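Local coordinates for protein dihydroorotase (Saccharomyces cerevisiae S288C, PDB 6L0I) that catalyses the zinc-dependent interconversion of N-carbamoyl-L-aspartate and dihydroorotate, the third step of de novo pyrimidine biosynthesis, at residues Phe253-Asp258 with Gly302-Phe307; Gly20-Leu25 with Ile344-Phe349; Thr49-Val54 with Pro82-Glu87. All coordinates share one frame; numbering follows the deposited sequence.

Contact 1. Residues Phe253-Asp258 with Gly302-Phe307; sequences FFFGSD and GFVSDF. With ZN (zinc ion), chain E; LMR ((2S)-2-hydroxybutanedioic acid), chain G.
The ring of F303 lies against the backbone of strand 253-255 where F254 joins F255. Its CE1 is 3.5 Å from F254 C, and F255 N sits over one face of the ring, toward the rim. The CB of F255 makes a CH-pi contact over a face, 4.0 Å from the centroid of the F303 ring. The two rings do not stack. They meet obliquely, with planes at 48°, because F255 turns its own ring away from the helix. CG of F303 is anti to the backbone N (chi1 179°), which carries the ring from the helix onto the strand.

One backbone bond ties the two segments: F255 N donates to F303 O at 3.0 Å, with an N-H...O angle of 153°. The helix has a wider pi-type turn here. F307 N bonds to G302 O, one residue further back than in an alpha helix, and F303 O accepts from the strand.

F307 closes the other end of the contact. Its CB meets F254 CB at 3.9 Å, and its CD2 lies 3.6 Å from F253 O. On the far side V304 CG2 touches F255 CB at 4.2 Å. I287 of helix 283-293 adds to the cover over F255, F303 and V304. Cutting F303 back to an alanine is likely to open a gap beside the strand and leave F255 CB without its aromatic cover.

Just beyond the strand, D258 OD1 binds a zinc ion at 2.1 Å, whose other ligands include H14, H16 and O1B of the bound malate. An apolar contact with one buried backbone hydrogen bond, F255 N to F303 O, thus backs the strand that leads into the metal site of this metallo-dependent hydrolase.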
ATOM      1  N   PHE A 253       0.865  21.491 -17.466  1.00 27.58           N
ATOM      2  CA  PHE A 253       1.319  20.873 -16.221  1.00 25.87           C
ATOM      3  C   PHE A 253       1.924  21.946 -15.336  1.00 25.61           C
ATOM      4  O   PHE A 253       2.866  22.631 -15.752  1.00 29.49           O
ATOM      5  CB  PHE A 253       2.354  19.782 -16.480  1.00 26.33           C
ATOM      6  CG  PHE A 253       1.837  18.634 -17.294  1.00 26.88           C
ATOM      7  CD1 PHE A 253       0.710  17.943 -16.904  1.00 24.81           C
ATOM      8  CD2 PHE A 253       2.488  18.248 -18.453  1.00 26.42           C
ATOM      9  CE1 PHE A 253       0.241  16.887 -17.658  1.00 25.62           C
ATOM     10  CE2 PHE A 253       2.027  17.190 -19.207  1.00 26.75           C
ATOM     11  CZ  PHE A 253       0.905  16.511 -18.814  1.00 23.02           C
ATOM     12  N   PHE A 254       1.401  22.096 -14.120  1.00 18.78           N
ATOM     13  CA  PHE A 254       2.035  23.010 -13.184  1.00 21.84           C
ATOM     14  C   PHE A 254       1.909  22.483 -11.760  1.00 22.00           C
ATOM     15  O   PHE A 254       1.181  21.532 -11.479  1.00 19.31           O
ATOM     16  CB  PHE A 254       1.484  24.443 -13.314  1.00 22.45           C
ATOM     17  CG  PHE A 254      -0.025  24.548 -13.377  1.00 20.68           C
ATOM     18  CD1 PHE A 254      -0.674  24.590 -14.593  1.00 23.33           C
ATOM     19  CD2 PHE A 254      -0.775  24.678 -12.221  1.00 21.94           C
ATOM     20  CE1 PHE A 254      -2.042  24.726 -14.663  1.00 22.40           C
ATOM     21  CE2 PHE A 254      -2.148  24.806 -12.275  1.00 21.98           C
ATOM     22  CZ  PHE A 254      -2.784  24.833 -13.504  1.00 24.15           C
ATOM     23  N   PHE A 255       2.637  23.136 -10.859  1.00 22.09           N
ATOM     24  CA  PHE A 255       2.793  22.657  -9.494  1.00 19.17           C
ATOM     25  C   PHE A 255       1.528  22.869  -8.667  1.00 18.34           C
ATOM     26  O   PHE A 255       0.995  23.979  -8.604  1.00 16.17           O
ATOM     27  CB  PHE A 255       3.966  23.380  -8.842  1.00 20.45           C
ATOM     28  CG  PHE A 255       4.241  22.953  -7.426  1.00 16.37           C
ATOM     29  CD1 PHE A 255       4.362  21.615  -7.105  1.00 14.68           C
ATOM     30  CD2 PHE A 255       4.380  23.896  -6.423  1.00 17.01           C
ATOM     31  CE1 PHE A 255       4.625  21.217  -5.806  1.00 13.54           C
ATOM     32  CE2 PHE A 255       4.642  23.509  -5.124  1.00 16.74           C
ATOM     33  CZ  PHE A 255       4.772  22.163  -4.816  1.00 15.63           C
ATOM     34  N   GLY A 256       1.063  21.791  -8.019  1.00 14.28           N
ATOM     35  CA  GLY A 256       0.112  21.867  -6.922  1.00 14.96           C
ATOM     36  C   GLY A 256       0.484  20.849  -5.861  1.00 13.05           C
ATOM     37  O   GLY A 256       0.446  19.653  -6.114  1.00 19.06           O
ATOM     38  N   SER A 257       0.880  21.296  -4.682  1.00 14.10           N
ATOM     39  CA  SER A 257       1.573  20.409  -3.755  1.00 17.63           C
ATOM     40  C   SER A 257       0.676  19.309  -3.186  1.00 16.19           C
ATOM     41  O   SER A 257       1.169  18.210  -2.914  1.00 11.63           O
ATOM     42  CB  SER A 257       2.151  21.219  -2.609  1.00 14.39           C
ATOM     43  OG  SER A 257       1.092  21.702  -1.807  1.00 15.13           O
ATOM     44  N   ASP A 258      -0.620  19.587  -2.998  1.00 14.05           N
ATOM     45  CA  ASP A 258      -1.505  18.775  -2.162  1.00 15.35           C
ATOM     46  C   ASP A 258      -0.855  18.495  -0.817  1.00 17.46           C
ATOM     47  O   ASP A 258      -0.892  17.374  -0.292  1.00 13.44           O
ATOM     48  CB  ASP A 258      -1.926  17.464  -2.840  1.00 16.89           C
ATOM     49  CG  ASP A 258      -3.052  16.764  -2.087  1.00 16.57           C
ATOM     50  OD1 ASP A 258      -3.872  17.488  -1.482  1.00 13.95           O
ATOM     51  OD2 ASP A 258      -3.096  15.500  -2.050  1.00 18.61           O
ATOM     52  N   GLY A 302       8.709  27.996 -15.077  1.00 28.03           N
ATOM     53  CA  GLY A 302       7.414  27.739 -15.688  1.00 29.82           C
ATOM     54  C   GLY A 302       6.554  26.803 -14.855  1.00 29.74           C
ATOM     55  O   GLY A 302       5.364  27.053 -14.641  1.00 30.89           O
ATOM     56  N   PHE A 303       7.147  25.716 -14.360  1.00 28.92           N
ATOM     57  CA  PHE A 303       6.369  24.731 -13.609  1.00 29.48           C
ATOM     58  C   PHE A 303       5.847  25.322 -12.305  1.00 23.94           C
ATOM     59  O   PHE A 303       4.709  25.059 -11.903  1.00 24.54           O
ATOM     60  CB  PHE A 303       7.224  23.493 -13.343  1.00 26.96           C
ATOM     61  CG  PHE A 303       6.526  22.432 -12.554  1.00 25.17           C
ATOM     62  CD1 PHE A 303       5.486  21.706 -13.111  1.00 25.21           C
ATOM     63  CD2 PHE A 303       6.899  22.167 -11.252  1.00 25.23           C
ATOM     64  CE1 PHE A 303       4.833  20.721 -12.382  1.00 20.23           C
ATOM     65  CE2 PHE A 303       6.246  21.184 -10.507  1.00 25.83           C
ATOM     66  CZ  PHE A 303       5.209  20.465 -11.081  1.00 21.80           C
ATOM     67  N   VAL A 304       6.641  26.180 -11.670  1.00 21.70           N
ATOM     68  CA  VAL A 304       6.359  26.661 -10.321  1.00 24.33           C
ATOM     69  C   VAL A 304       5.774  28.077 -10.298  1.00 25.07           C
ATOM     70  O   VAL A 304       5.234  28.496  -9.260  1.00 26.80           O
ATOM     71  CB  VAL A 304       7.653  26.531  -9.480  1.00 32.22           C
ATOM     72  CG1 VAL A 304       7.751  27.533  -8.355  1.00 35.26           C
ATOM     73  CG2 VAL A 304       7.777  25.105  -8.954  1.00 19.67           C
ATOM     74  N   SER A 305       5.776  28.791 -11.424  1.00 28.35           N
ATOM     75  CA  SER A 305       5.263  30.157 -11.451  1.00 26.50           C
ATOM     76  C   SER A 305       4.385  30.447 -12.665  1.00 25.58           C
ATOM     77  O   SER A 305       3.177  30.663 -12.529  1.00 25.84           O
ATOM     78  CB  SER A 305       6.432  31.141 -11.416  1.00 27.18           C
ATOM     79  OG  SER A 305       6.001  32.404 -10.965  1.00 28.58           O
ATOM     80  N   ASP A 306       4.986  30.435 -13.857  1.00 29.55           N
ATOM     81  CA  ASP A 306       4.335  30.959 -15.058  1.00 31.41           C
ATOM     82  C   ASP A 306       3.011  30.259 -15.347  1.00 28.87           C
ATOM     83  O   ASP A 306       1.960  30.906 -15.467  1.00 26.08           O
ATOM     84  CB  ASP A 306       5.279  30.828 -16.260  1.00 28.53           C
ATOM     85  CG  ASP A 306       6.586  31.590 -16.063  1.00 34.40           C
ATOM     86  OD1 ASP A 306       6.624  32.469 -15.179  1.00 31.53           O
ATOM     87  OD2 ASP A 306       7.573  31.310 -16.788  1.00 40.71           O
ATOM     88  N   PHE A 307       3.047  28.927 -15.481  1.00 26.45           N
ATOM     89  CA  PHE A 307       1.882  28.218 -15.995  1.00 23.43           C
ATOM     90  C   PHE A 307       0.699  28.298 -15.044  1.00 24.88           C
ATOM     91  O   PHE A 307      -0.446  28.356 -15.498  1.00 28.89           O
ATOM     92  CB  PHE A 307       2.253  26.767 -16.302  1.00 28.55           C
ATOM     93  CG  PHE A 307       3.399  26.635 -17.278  1.00 33.73           C
ATOM     94  CD1 PHE A 307       3.563  27.557 -18.305  1.00 35.67           C
ATOM     95  CD2 PHE A 307       4.314  25.602 -17.165  1.00 32.14           C
ATOM     96  CE1 PHE A 307       4.610  27.441 -19.196  1.00 30.95           C
ATOM     97  CE2 PHE A 307       5.369  25.492 -18.048  1.00 32.95           C
ATOM     98  CZ  PHE A 307       5.515  26.411 -19.064  1.00 33.39           C
TER
HETATM   99 ZN    ZN E 401      -5.901  17.862  -1.842  1.00 19.71          ZN
HETATM  100  C1  LMR G 403      -6.587  14.841  -0.755  1.00 19.00           C
HETATM  101  O1A LMR G 403      -7.066  13.882  -1.401  1.00 19.90           O
HETATM  102  O1B LMR G 403      -6.096  15.779  -1.436  1.00 14.38           O
HETATM  103  C2  LMR G 403      -6.618  14.855   0.790  1.00 18.43           C
HETATM  104  O2  LMR G 403      -5.717  13.968   1.444  1.00 19.05           O
HETATM  105  C3  LMR G 403      -6.193  16.219   1.251  1.00 21.87           C
HETATM  106  C4  LMR G 403      -6.399  16.229   2.761  1.00 18.08           C
HETATM  107  O4A LMR G 403      -5.953  15.306   3.511  1.00 14.16           O
HETATM  108  O4B LMR G 403      -7.004  17.214   3.228  1.00 18.96           O

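Contact 2. Residues Gly20-Leu25 with Ile344-Phe349; sequences GAMCEL and ISIIPF
M22 and L25 of helix 20-32 reach across to I344 and I346 and form a small apolar cluster. The dense part is made of methyl groups. M22 CE sits in the corner formed by the two isoleucines, 3.9 Å from I344 CG2 and also against I346 CD1 and CG1. The approach to I346 CD1 is modelled at 3.3 Å, tighter than usual for two carbons, so its exact value is doubtful. The M22 chain starts anti to its backbone N (chi1 -179°) and then bends at chi2 and chi3. The bends bring the terminal methyl over I346, while SD passes 4.0 Å from I344 CG2.

L25 supplies the second wall. Its CD2 touches I344 CG2 at 3.6 Å and I346 CD1 at 3.8 Å. L25 lies alongside both isoleucines and points the other way from each, whereas M22 crosses I344 at about a right angle.

The solvent side is looser. A21 is exposed, and its CB comes only within 4.4 Å of I344 CG1. I344 is partly exposed as well, so this end is thinly packed, while M22, L25 and I346 are buried.

Around the cluster, I346 pairs through its backbone with I338 of strand 338-339, L25 also touches I338, and P261 adds to the packing on M22. C23, on another side of the helix, packs on L61 and L64 of helix 51-64. The contact therefore joins the first long helix of the barrel to a two-stranded antiparallel hairpin from the C-terminal part of the chain, and further along I347 packs on Y270 of the second subunit.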
ATOM      1  N   GLY A  20      -8.104  25.956  13.186  1.00 23.85           N
ATOM      2  CA  GLY A  20      -7.609  25.899  14.553  1.00 22.88           C
ATOM      3  C   GLY A  20      -6.100  25.955  14.653  1.00 25.90           C
ATOM      4  O   GLY A  20      -5.406  26.593  13.848  1.00 28.77           O
ATOM      5  N   ALA A  21      -5.578  25.247  15.662  1.00 26.73           N
ATOM      6  CA  ALA A  21      -4.140  25.278  15.921  1.00 29.43           C
ATOM      7  C   ALA A  21      -3.340  24.734  14.751  1.00 28.85           C
ATOM      8  O   ALA A  21      -2.214  25.186  14.517  1.00 30.30           O
ATOM      9  CB  ALA A  21      -3.804  24.486  17.185  1.00 29.03           C
ATOM     10  N   MET A  22      -3.881  23.741  14.032  1.00 27.40           N
ATOM     11  CA  MET A  22      -3.198  23.227  12.849  1.00 23.57           C
ATOM     12  C   MET A  22      -2.980  24.333  11.830  1.00 19.98           C
ATOM     13  O   MET A  22      -1.896  24.464  11.251  1.00 19.85           O
ATOM     14  CB  MET A  22      -4.011  22.103  12.210  1.00 26.19           C
ATOM     15  CG  MET A  22      -3.310  21.539  10.978  1.00 24.58           C
ATOM     16  SD  MET A  22      -2.136  20.336  11.578  1.00 32.66           S
ATOM     17  CE  MET A  22      -0.605  20.992  11.120  1.00 21.77           C
ATOM     18  N   CYS A  23      -4.026  25.126  11.592  1.00 23.76           N
ATOM     19  CA  CYS A  23      -3.953  26.243  10.658  1.00 26.07           C
ATOM     20  C   CYS A  23      -2.901  27.267  11.078  1.00 23.74           C
ATOM     21  O   CYS A  23      -2.076  27.694  10.266  1.00 23.56           O
ATOM     22  CB  CYS A  23      -5.330  26.891  10.556  1.00 26.06           C
ATOM     23  SG  CYS A  23      -5.428  28.148   9.306  1.00 22.90           S
ATOM     24  N   GLU A  24      -2.898  27.656  12.349  1.00 26.71           N
ATOM     25  CA  GLU A  24      -1.864  28.565  12.838  1.00 28.31           C
ATOM     26  C   GLU A  24      -0.452  28.044  12.572  1.00 28.74           C
ATOM     27  O   GLU A  24       0.458  28.831  12.282  1.00 28.42           O
ATOM     28  CB  GLU A  24      -2.070  28.809  14.323  1.00 29.88           C
ATOM     29  CG  GLU A  24      -3.266  29.688  14.588  1.00 34.22           C
ATOM     30  CD  GLU A  24      -3.600  29.739  16.046  1.00 38.49           C
ATOM     31  OE1 GLU A  24      -2.830  29.156  16.847  1.00 44.97           O
ATOM     32  OE2 GLU A  24      -4.634  30.345  16.388  1.00 45.07           O
ATOM     33  N   LEU A  25      -0.243  26.724  12.652  1.00 25.41           N
ATOM     34  CA  LEU A  25       1.094  26.194  12.395  1.00 23.28           C
ATOM     35  C   LEU A  25       1.405  26.182  10.902  1.00 23.93           C
ATOM     36  O   LEU A  25       2.550  26.410  10.501  1.00 25.52           O
ATOM     37  CB  LEU A  25       1.220  24.785  12.995  1.00 23.44           C
ATOM     38  CG  LEU A  25       2.434  23.878  12.717  1.00 32.49           C
ATOM     39  CD1 LEU A  25       3.730  24.408  13.325  1.00 32.81           C
ATOM     40  CD2 LEU A  25       2.183  22.454  13.210  1.00 29.77           C
ATOM     41  N   ILE A 344       0.271  19.638  18.609  1.00 43.42           N
ATOM     42  CA  ILE A 344       0.360  19.256  17.196  1.00 41.58           C
ATOM     43  C   ILE A 344       1.809  18.945  16.824  1.00 37.60           C
ATOM     44  O   ILE A 344       2.691  19.797  16.974  1.00 37.59           O
ATOM     45  CB  ILE A 344      -0.183  20.356  16.267  1.00 32.40           C
ATOM     46  CG1 ILE A 344      -1.673  20.676  16.496  1.00 29.11           C
ATOM     47  CG2 ILE A 344       0.117  19.996  14.821  1.00 26.98           C
ATOM     48  CD1 ILE A 344      -2.513  19.567  17.033  1.00 38.90           C
ATOM     49  N   SER A 345       2.049  17.745  16.289  1.00 31.38           N
ATOM     50  CA  SER A 345       3.300  17.423  15.612  1.00 32.33           C
ATOM     51  C   SER A 345       2.995  16.829  14.237  1.00 34.41           C
ATOM     52  O   SER A 345       2.047  16.054  14.086  1.00 35.10           O
ATOM     53  CB  SER A 345       4.149  16.448  16.447  1.00 37.19           C
ATOM     54  OG  SER A 345       4.383  16.953  17.759  1.00 41.51           O
ATOM     55  N   ILE A 346       3.777  17.210  13.225  1.00 33.83           N
ATOM     56  CA  ILE A 346       3.640  16.665  11.878  1.00 27.39           C
ATOM     57  C   ILE A 346       4.954  16.029  11.486  1.00 31.92           C
ATOM     58  O   ILE A 346       6.018  16.604  11.738  1.00 29.75           O
ATOM     59  CB  ILE A 346       3.310  17.713  10.797  1.00 29.46           C
ATOM     60  CG1 ILE A 346       2.183  18.650  11.168  1.00 29.99           C
ATOM     61  CG2 ILE A 346       3.058  17.045   9.439  1.00 32.35           C
ATOM     62  CD1 ILE A 346       2.396  19.947  10.424  1.00 30.24           C
ATOM     63  N   ILE A 347       4.874  14.895  10.796  1.00 26.21           N
ATOM     64  CA  ILE A 347       6.014  14.334  10.077  1.00 24.45           C
ATOM     65  C   ILE A 347       6.035  14.951   8.682  1.00 28.96           C
ATOM     66  O   ILE A 347       5.085  14.743   7.914  1.00 33.03           O
ATOM     67  CB  ILE A 347       5.930  12.808   9.992  1.00 29.26           C
ATOM     68  CG1 ILE A 347       5.495  12.221  11.343  1.00 30.29           C
ATOM     69  CG2 ILE A 347       7.249  12.243   9.493  1.00 24.89           C
ATOM     70  CD1 ILE A 347       6.437  12.538  12.487  1.00 34.45           C
ATOM     71  N   PRO A 348       7.059  15.716   8.323  1.00 31.64           N
ATOM     72  CA  PRO A 348       7.126  16.272   6.971  1.00 29.66           C
ATOM     73  C   PRO A 348       7.649  15.248   5.971  1.00 27.80           C
ATOM     74  O   PRO A 348       8.305  14.267   6.324  1.00 29.64           O
ATOM     75  CB  PRO A 348       8.105  17.442   7.124  1.00 26.70           C
ATOM     76  CG  PRO A 348       9.021  16.991   8.222  1.00 30.42           C
ATOM     77  CD  PRO A 348       8.141  16.226   9.187  1.00 35.12           C
ATOM     78  N   PHE A 349       7.326  15.499   4.702  1.00 22.92           N
ATOM     79  CA  PHE A 349       7.776  14.659   3.596  1.00 19.31           C
ATOM     80  C   PHE A 349       9.298  14.565   3.569  1.00 22.65           C
ATOM     81  O   PHE A 349       9.992  15.578   3.680  1.00 25.54           O
ATOM     82  CB  PHE A 349       7.259  15.246   2.285  1.00 15.69           C
ATOM     83  CG  PHE A 349       7.675  14.489   1.060  1.00 15.54           C
ATOM     84  CD1 PHE A 349       7.508  13.110   0.982  1.00 17.13           C
ATOM     85  CD2 PHE A 349       8.195  15.161  -0.027  1.00 13.08           C
ATOM     86  CE1 PHE A 349       7.883  12.411  -0.150  1.00 16.36           C
ATOM     87  CE2 PHE A 349       8.579  14.477  -1.171  1.00 14.69           C
ATOM     88  CZ  PHE A 349       8.422  13.102  -1.238  1.00 18.36           C
TER

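Contact 3. Residues Thr49-Val54 with Pro82-Glu87; sequences TTLDRV and PDLIHE
E87, which meets L51 across the contact, is held in its helix by a backbone bond from E87 N to D83 O of 3.0 Å. Its side chain runs out extended from a CG anti to the backbone N (chi1 -178°). This brings the carboxylate to the end of L51. The CD1 methyl of L51 is 3.3 Å from E87 CD and almost as near to both carboxylate oxygens. The methyl thus lies over the flat of the group, not beside one oxygen. The contact is close, and it is van der Waals packing without a polar bond.

L84 carries the other half. Its CD1 packs on L51 CG at 3.9 Å, and the two leucines lie alongside one another, pointing opposite ways. Its CD2 turns to the loop before helix 51-64 and meets T49 O at 3.3 Å.

These are outer helices of the TIM barrel of the amidohydrolase family. Helix 51-64 follows strand 37-40, and helix 82-90 follows strand 69-71. Here the first turns of two successive helices lean on each other near the surface. T50 is at the N-cap position of the first helix, and V54 N bonds back to T50 O at 3.2 Å.

L51 also touches A93, and T49 rests on S77 and L80. R53 points from another side of its helix and forms a salt bridge with E19. On helix 82-90, I85 and H86 pack on A126 of helix 121-130, and H86 ND1 is hydrogen-bonded to E130.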
ATOM      1  N   THR A  49     -19.097  25.627   1.996  1.00 23.71           N
ATOM      2  CA  THR A  49     -20.139  25.713   0.977  1.00 27.00           C
ATOM      3  C   THR A  49     -20.998  26.970   1.103  1.00 26.86           C
ATOM      4  O   THR A  49     -22.064  27.029   0.485  1.00 32.68           O
ATOM      5  CB  THR A  49     -21.046  24.469   1.007  1.00 30.78           C
ATOM      6  OG1 THR A  49     -21.893  24.506   2.163  1.00 31.75           O
ATOM      7  CG2 THR A  49     -20.223  23.175   1.029  1.00 25.49           C
ATOM      8  N   THR A  50     -20.573  27.981   1.874  1.00 32.03           N
ATOM      9  CA  THR A  50     -21.321  29.235   1.976  1.00 28.19           C
ATOM     10  C   THR A  50     -20.398  30.444   1.858  1.00 31.71           C
ATOM     11  O   THR A  50     -19.188  30.379   2.120  1.00 28.63           O
ATOM     12  CB  THR A  50     -22.119  29.364   3.296  1.00 32.19           C
ATOM     13  OG1 THR A  50     -21.241  29.258   4.427  1.00 29.05           O
ATOM     14  CG2 THR A  50     -23.205  28.314   3.389  1.00 30.23           C
ATOM     15  N   LEU A  51     -21.022  31.567   1.487  1.00 31.18           N
ATOM     16  CA  LEU A  51     -20.301  32.816   1.275  1.00 28.93           C
ATOM     17  C   LEU A  51     -19.660  33.319   2.561  1.00 28.59           C
ATOM     18  O   LEU A  51     -18.479  33.687   2.569  1.00 28.74           O
ATOM     19  CB  LEU A  51     -21.251  33.864   0.710  1.00 36.78           C
ATOM     20  CG  LEU A  51     -20.985  34.391  -0.699  1.00 39.63           C
ATOM     21  CD1 LEU A  51     -21.798  35.657  -0.929  1.00 40.87           C
ATOM     22  CD2 LEU A  51     -19.518  34.685  -0.871  1.00 35.78           C
ATOM     23  N   ASP A  52     -20.426  33.363   3.657  1.00 27.80           N
ATOM     24  CA  ASP A  52     -19.900  33.904   4.911  1.00 35.61           C
ATOM     25  C   ASP A  52     -18.688  33.115   5.393  1.00 31.29           C
ATOM     26  O   ASP A  52     -17.716  33.696   5.889  1.00 27.79           O
ATOM     27  CB  ASP A  52     -20.987  33.911   5.992  1.00 34.89           C
ATOM     28  CG  ASP A  52     -21.819  35.181   5.981  1.00 48.17           C
ATOM     29  OD1 ASP A  52     -22.940  35.168   5.415  1.00 55.53           O
ATOM     30  OD2 ASP A  52     -21.349  36.196   6.543  1.00 63.25           O
ATOM     31  N   ARG A  53     -18.726  31.788   5.237  1.00 32.46           N
ATOM     32  CA  ARG A  53     -17.643  30.942   5.732  1.00 31.37           C
ATOM     33  C   ARG A  53     -16.367  31.118   4.913  1.00 31.91           C
ATOM     34  O   ARG A  53     -15.268  31.222   5.479  1.00 23.40           O
ATOM     35  CB  ARG A  53     -18.088  29.483   5.727  1.00 31.73           C
ATOM     36  CG  ARG A  53     -17.041  28.520   6.239  1.00 30.35           C
ATOM     37  CD  ARG A  53     -17.478  27.904   7.564  1.00 33.57           C
ATOM     38  NE  ARG A  53     -16.499  26.929   8.030  1.00 34.57           N
ATOM     39  CZ  ARG A  53     -16.473  25.663   7.628  1.00 30.73           C
ATOM     40  NH1 ARG A  53     -17.378  25.231   6.754  1.00 30.96           N
ATOM     41  NH2 ARG A  53     -15.545  24.834   8.088  1.00 28.07           N
ATOM     42  N   VAL A  54     -16.486  31.157   3.579  1.00 28.29           N
ATOM     43  CA  VAL A  54     -15.284  31.301   2.765  1.00 27.48           C
ATOM     44  C   VAL A  54     -14.651  32.674   2.973  1.00 28.30           C
ATOM     45  O   VAL A  54     -13.418  32.809   2.924  1.00 28.33           O
ATOM     46  CB  VAL A  54     -15.580  31.012   1.278  1.00 28.61           C
ATOM     47  CG1 VAL A  54     -16.268  32.195   0.585  1.00 30.01           C
ATOM     48  CG2 VAL A  54     -14.278  30.654   0.558  1.00 23.61           C
ATOM     49  N   PRO A  82     -26.696  27.461  -8.172  1.00 41.08           N
ATOM     50  CA  PRO A  82     -26.129  28.407  -9.154  1.00 41.47           C
ATOM     51  C   PRO A  82     -26.155  29.846  -8.679  1.00 40.34           C
ATOM     52  O   PRO A  82     -25.222  30.607  -8.972  1.00 31.17           O
ATOM     53  CB  PRO A  82     -27.017  28.206 -10.392  1.00 33.91           C
ATOM     54  CG  PRO A  82     -27.534  26.815 -10.256  1.00 33.17           C
ATOM     55  CD  PRO A  82     -27.727  26.596  -8.780  1.00 35.61           C
ATOM     56  N   ASP A  83     -27.203  30.236  -7.944  1.00 43.15           N
ATOM     57  CA  ASP A  83     -27.285  31.595  -7.415  1.00 45.21           C
ATOM     58  C   ASP A  83     -26.073  31.920  -6.549  1.00 44.28           C
ATOM     59  O   ASP A  83     -25.537  33.033  -6.612  1.00 44.81           O
ATOM     60  CB  ASP A  83     -28.587  31.769  -6.621  1.00 50.22           C
ATOM     61  CG  ASP A  83     -28.795  33.196  -6.121  1.00 63.22           C
ATOM     62  OD1 ASP A  83     -28.810  34.129  -6.958  1.00 65.59           O
ATOM     63  OD2 ASP A  83     -28.948  33.381  -4.890  1.00 61.71           O
ATOM     64  N   LEU A  84     -25.614  30.951  -5.752  1.00 39.08           N
ATOM     65  CA  LEU A  84     -24.463  31.196  -4.895  1.00 37.33           C
ATOM     66  C   LEU A  84     -23.181  31.312  -5.716  1.00 38.26           C
ATOM     67  O   LEU A  84     -22.316  32.138  -5.404  1.00 36.01           O
ATOM     68  CB  LEU A  84     -24.363  30.091  -3.844  1.00 37.30           C
ATOM     69  CG  LEU A  84     -23.104  29.983  -2.988  1.00 41.47           C
ATOM     70  CD1 LEU A  84     -22.857  31.273  -2.196  1.00 37.86           C
ATOM     71  CD2 LEU A  84     -23.210  28.777  -2.057  1.00 40.53           C
ATOM     72  N   ILE A  85     -23.059  30.529  -6.791  1.00 38.06           N
ATOM     73  CA  ILE A  85     -21.871  30.600  -7.648  1.00 35.68           C
ATOM     74  C   ILE A  85     -21.722  31.997  -8.241  1.00 36.19           C
ATOM     75  O   ILE A  85     -20.648  32.611  -8.176  1.00 35.08           O
ATOM     76  CB  ILE A  85     -21.940  29.520  -8.745  1.00 37.27           C
ATOM     77  CG1 ILE A  85     -21.856  28.127  -8.120  1.00 37.14           C
ATOM     78  CG2 ILE A  85     -20.845  29.722  -9.800  1.00 31.94           C
ATOM     79  CD1 ILE A  85     -20.661  27.947  -7.206  1.00 34.56           C
ATOM     80  N   HIS A  86     -22.803  32.521  -8.822  1.00 35.70           N
ATOM     81  CA  HIS A  86     -22.797  33.881  -9.357  1.00 37.65           C
ATOM     82  C   HIS A  86     -22.493  34.910  -8.273  1.00 38.12           C
ATOM     83  O   HIS A  86     -21.650  35.793  -8.462  1.00 39.66           O
ATOM     84  CB  HIS A  86     -24.147  34.184 -10.011  1.00 36.74           C
ATOM     85  CG  HIS A  86     -24.434  33.357 -11.224  1.00 35.77           C
ATOM     86  ND1 HIS A  86     -23.771  33.537 -12.420  1.00 35.44           N
ATOM     87  CD2 HIS A  86     -25.317  32.351 -11.430  1.00 32.65           C
ATOM     88  CE1 HIS A  86     -24.232  32.676 -13.309  1.00 34.62           C
ATOM     89  NE2 HIS A  86     -25.168  31.941 -12.732  1.00 39.02           N
ATOM     90  N   GLU A  87     -23.185  34.819  -7.130  1.00 36.72           N
ATOM     91  CA  GLU A  87     -23.018  35.813  -6.071  1.00 37.45           C
ATOM     92  C   GLU A  87     -21.604  35.789  -5.503  1.00 39.55           C
ATOM     93  O   GLU A  87     -21.001  36.844  -5.268  1.00 39.20           O
ATOM     94  CB  GLU A  87     -24.047  35.577  -4.965  1.00 40.68           C
ATOM     95  CG  GLU A  87     -24.012  36.588  -3.825  1.00 47.56           C
ATOM     96  CD  GLU A  87     -24.651  36.052  -2.541  1.00 55.17           C
ATOM     97  OE1 GLU A  87     -24.773  34.812  -2.402  1.00 53.59           O
ATOM     98  OE2 GLU A  87     -25.023  36.868  -1.665  1.00 56.60           O
TER

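In the fold
The three contacts lie in different parts of the chain and do not touch. Their centres are about 24 to 28 Å apart. Contact 2 closes the longest loop, from helix 20-32 to strand 345-346, and both others are nested inside it. Contact 3 closes before contact 1 opens. Contact 1 is the innermost, about 9 Å from the centre of the chain, and joins a strand of the parallel sheet to helix 300-312. Contact 3 joins two outer helices at the surface. Helix 51-64, which begins in contact 3, also packs on helix 20-32 of contact 2. Contact 1 alone holds a zinc ligand; the other two join more peripheral elements.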